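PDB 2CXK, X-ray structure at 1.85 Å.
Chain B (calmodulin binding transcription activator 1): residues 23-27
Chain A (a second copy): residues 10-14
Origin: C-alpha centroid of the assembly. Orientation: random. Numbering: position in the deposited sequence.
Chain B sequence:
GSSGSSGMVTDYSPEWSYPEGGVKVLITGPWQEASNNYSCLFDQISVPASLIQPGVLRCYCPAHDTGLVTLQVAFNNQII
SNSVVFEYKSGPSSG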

ATOM      1  N   VAL B  23       8.048  -0.582   9.578  1.00 16.29           N
ATOM      2  CA  VAL B  23       7.184  -1.218   8.585  1.00 15.47           C
ATOM      3  C   VAL B  23       6.911  -0.268   7.418  1.00 14.78           C
ATOM      4  O   VAL B  23       6.579   0.897   7.623  1.00 13.39           O
ATOM      5  CB  VAL B  23       5.835  -1.638   9.229  1.00 15.93           C
ATOM      6  CG1 VAL B  23       4.886  -2.173   8.170  1.00 13.33           C
ATOM      7  CG2 VAL B  23       6.085  -2.693  10.305  1.00 17.51           C
ATOM      8  N   LYS B  24       7.068  -0.754   6.190  1.00 13.30           N
ATOM      9  CA  LYS B  24       6.794   0.093   5.041  1.00 12.72           C
ATOM     10  C   LYS B  24       5.303   0.382   4.954  1.00 11.53           C
ATOM     11  O   LYS B  24       4.475  -0.514   5.115  1.00  8.97           O
ATOM     12  CB  LYS B  24       7.222  -0.572   3.727  1.00 15.13           C
ATOM     13  CG  LYS B  24       6.758   0.236   2.516  1.00 17.22           C
ATOM     14  CD  LYS B  24       7.155  -0.394   1.210  1.00 17.28           C
ATOM     15  CE  LYS B  24       6.315  -1.624   0.918  1.00 18.90           C
ATOM     16  NZ  LYS B  24       6.872  -2.335  -0.260  1.00 17.39           N
ATOM     17  N   VAL B  25       4.968   1.640   4.699  1.00 10.80           N
ATOM     18  CA  VAL B  25       3.582   2.034   4.554  1.00 10.70           C
ATOM     19  C   VAL B  25       3.427   2.850   3.267  1.00 10.97           C
ATOM     20  O   VAL B  25       4.215   3.760   2.998  1.00 11.88           O
ATOM     21  CB  VAL B  25       3.106   2.881   5.767  1.00 11.94           C
ATOM     22  CG1 VAL B  25       1.658   3.288   5.589  1.00 11.97           C
ATOM     23  CG2 VAL B  25       3.247   2.069   7.056  1.00 13.81           C
ATOM     24  N   LEU B  26       2.448   2.495   2.444  1.00  9.78           N
ATOM     25  CA  LEU B  26       2.198   3.262   1.234  1.00  7.84           C
ATOM     26  C   LEU B  26       0.976   4.107   1.541  1.00  8.32           C
ATOM     27  O   LEU B  26       0.015   3.616   2.123  1.00 10.31           O
ATOM     28  CB  LEU B  26       1.902   2.349   0.031  1.00  7.60           C
ATOM     29  CG  LEU B  26       3.054   1.474  -0.470  1.00  8.97           C
ATOM     30  CD1 LEU B  26       2.594   0.730  -1.709  1.00 11.50           C
ATOM     31  CD2 LEU B  26       4.296   2.326  -0.791  1.00 11.15           C
ATOM     32  N   ILE B  27       1.015   5.383   1.168  1.00  9.63           N
ATOM     33  CA  ILE B  27      -0.106   6.278   1.405  1.00  9.24           C
ATOM     34  C   ILE B  27      -0.408   6.983   0.103  1.00 10.00           C
ATOM     35  O   ILE B  27       0.438   7.712  -0.417  1.00 10.92           O
ATOM     36  CB  ILE B  27       0.224   7.337   2.480  1.00  9.66           C
ATOM     37  CG1 ILE B  27       0.629   6.643   3.778  1.00 14.78           C
ATOM     38  CG2 ILE B  27      -0.999   8.223   2.717  1.00  9.95           C
ATOM     39  CD1 ILE B  27       1.100   7.599   4.871  1.00 19.74           C
TER
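Chain A (10-14) TDYSP

Chain A lies across chain B as a short extended segment, held by the ammonium group of B:Lys24 at a salt bridge and a backbone carbonyl, and packed beside it against the side chain of B:Leu26. Residues B:Lys24 to B:Ile27 lie in a strand, and the segment of chain A that covers it is likewise extended, with strand geometry through A:Tyr12 and A:Ser13. The two strands are far from aligned: their N-to-C directions make an angle of 107°, with a signed crossing angle of -107°, and their axes approach to 7.1 Å. At such a crossing the backbones do not pair as neighbours in a sheet, and no backbone-to-backbone hydrogen bond links the two stretches; each close contact involves at least one side chain, in places against the other chain's backbone. The nearest CA atoms are those of B:Leu26 and A:Ser13, 6.4 Å apart.

Side-chain direction alternates along both stretches. On chain B, the CA-to-CB bonds of B:Lys24 and B:Leu26 point toward chain A, whereas that of B:Val25 points away. On chain A, those of A:Asp11 and A:Ser13 point toward chain B and that of the intervening A:Tyr12 points away, so that A:Tyr12 takes part mainly through its backbone.

The polar part centres on B:Lys24, whose side chain is t at chi1, chi2 and chi4 but p at chi3. NZ of B:Lys24 donates a hydrogen bond to OD1 of A:Asp11 at 2.7 Å, within a salt bridge, and a second to the backbone O of A:Tyr12 at 3.0 Å. The same OD1 of A:Asp11 accepts a hydrogen bond from the backbone N of A:Tyr12 at 2.9 Å, and so bridges the lysine of chain B and the backbone of chain A. NZ of B:Lys24 also lies 5.6 Å from the centroid of the A:Tyr12 ring, close to the ring normal, but at this length any cation-pi attraction is weak at most.

Beside this polar group, B:Leu26, with chi1 m and chi2 t, reaches A:Asp11, A:Tyr12 and A:Ser13. CG of B:Leu26 packs on CB of A:Ser13 at 3.6 Å, while CD1 of B:Leu26 lies 3.9 Å from the backbone C of A:Tyr12 and CD2 of B:Leu26 is 3.9 Å from OD2 of A:Asp11. A:Ser13 also rests against the lysine, with its CB 4.0 Å from CE of B:Lys24. Beyond A:Ser13 the chain enters A:Pro14 through a cis peptide bond. The contact is compact, burying 248 Å² in total over both stretches.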

ATOM      1  N   THR A  10       5.407  -0.968  -9.443  1.00 13.25           N
ATOM      2  CA  THR A  10       6.413  -0.100  -8.838  1.00 12.61           C
ATOM      3  C   THR A  10       6.562  -0.365  -7.335  1.00 13.71           C
ATOM      4  O   THR A  10       7.648  -0.215  -6.784  1.00 14.14           O
ATOM      5  CB  THR A  10       6.100   1.398  -9.088  1.00 13.88           C
ATOM      6  OG1 THR A  10       4.733   1.675  -8.776  1.00 15.24           O
ATOM      7  CG2 THR A  10       6.359   1.751 -10.551  1.00 13.05           C
ATOM      8  N   ASP A  11       5.475  -0.775  -6.687  1.00 11.78           N
ATOM      9  CA  ASP A  11       5.495  -1.089  -5.258  1.00 12.43           C
ATOM     10  C   ASP A  11       4.173  -1.755  -4.879  1.00 11.26           C
ATOM     11  O   ASP A  11       3.221  -1.757  -5.656  1.00 10.87           O
ATOM     12  CB  ASP A  11       5.670   0.186  -4.426  1.00 12.29           C
ATOM     13  CG  ASP A  11       6.540  -0.030  -3.195  1.00 14.98           C
ATOM     14  OD1 ASP A  11       6.492  -1.126  -2.596  1.00 15.53           O
ATOM     15  OD2 ASP A  11       7.275   0.905  -2.822  1.00 16.51           O
ATOM     16  N   TYR A  12       4.133  -2.340  -3.688  1.00  9.67           N
ATOM     17  CA  TYR A  12       2.933  -2.987  -3.185  1.00 10.19           C
ATOM     18  C   TYR A  12       3.089  -3.122  -1.678  1.00  9.18           C
ATOM     19  O   TYR A  12       4.203  -3.273  -1.182  1.00 11.72           O
ATOM     20  CB  TYR A  12       2.726  -4.360  -3.830  1.00  9.85           C
ATOM     21  CG  TYR A  12       3.901  -5.314  -3.757  1.00 11.50           C
ATOM     22  CD1 TYR A  12       5.052  -5.096  -4.513  1.00  9.20           C
ATOM     23  CD2 TYR A  12       3.827  -6.482  -2.996  1.00 10.06           C
ATOM     24  CE1 TYR A  12       6.091  -6.021  -4.524  1.00 12.23           C
ATOM     25  CE2 TYR A  12       4.863  -7.417  -3.002  1.00  9.76           C
ATOM     26  CZ  TYR A  12       5.988  -7.182  -3.769  1.00 10.88           C
ATOM     27  OH  TYR A  12       6.999  -8.123  -3.817  1.00 11.16           O
ATOM     28  N   SER A  13       1.973  -3.071  -0.958  1.00 10.80           N
ATOM     29  CA  SER A  13       2.010  -3.130   0.496  1.00 10.50           C
ATOM     30  C   SER A  13       0.680  -3.602   1.075  1.00 11.72           C
ATOM     31  O   SER A  13      -0.386  -3.147   0.651  1.00 13.10           O
ATOM     32  CB  SER A  13       2.324  -1.729   1.033  1.00 11.11           C
ATOM     33  OG  SER A  13       2.457  -1.743   2.441  1.00 14.16           O
ATOM     34  N   PRO A  14       0.718  -4.537   2.043  1.00 13.32           N
ATOM     35  CA  PRO A  14       1.926  -5.155   2.597  1.00 12.50           C
ATOM     36  C   PRO A  14       2.435  -6.196   1.614  1.00 13.16           C
ATOM     37  O   PRO A  14       1.778  -6.474   0.613  1.00 13.12           O
ATOM     38  CB  PRO A  14       1.423  -5.795   3.885  1.00 12.15           C
ATOM     39  CG  PRO A  14       0.049  -6.248   3.493  1.00 11.42           C
ATOM     40  CD  PRO A  14      -0.488  -5.060   2.713  1.00 12.35           C
TER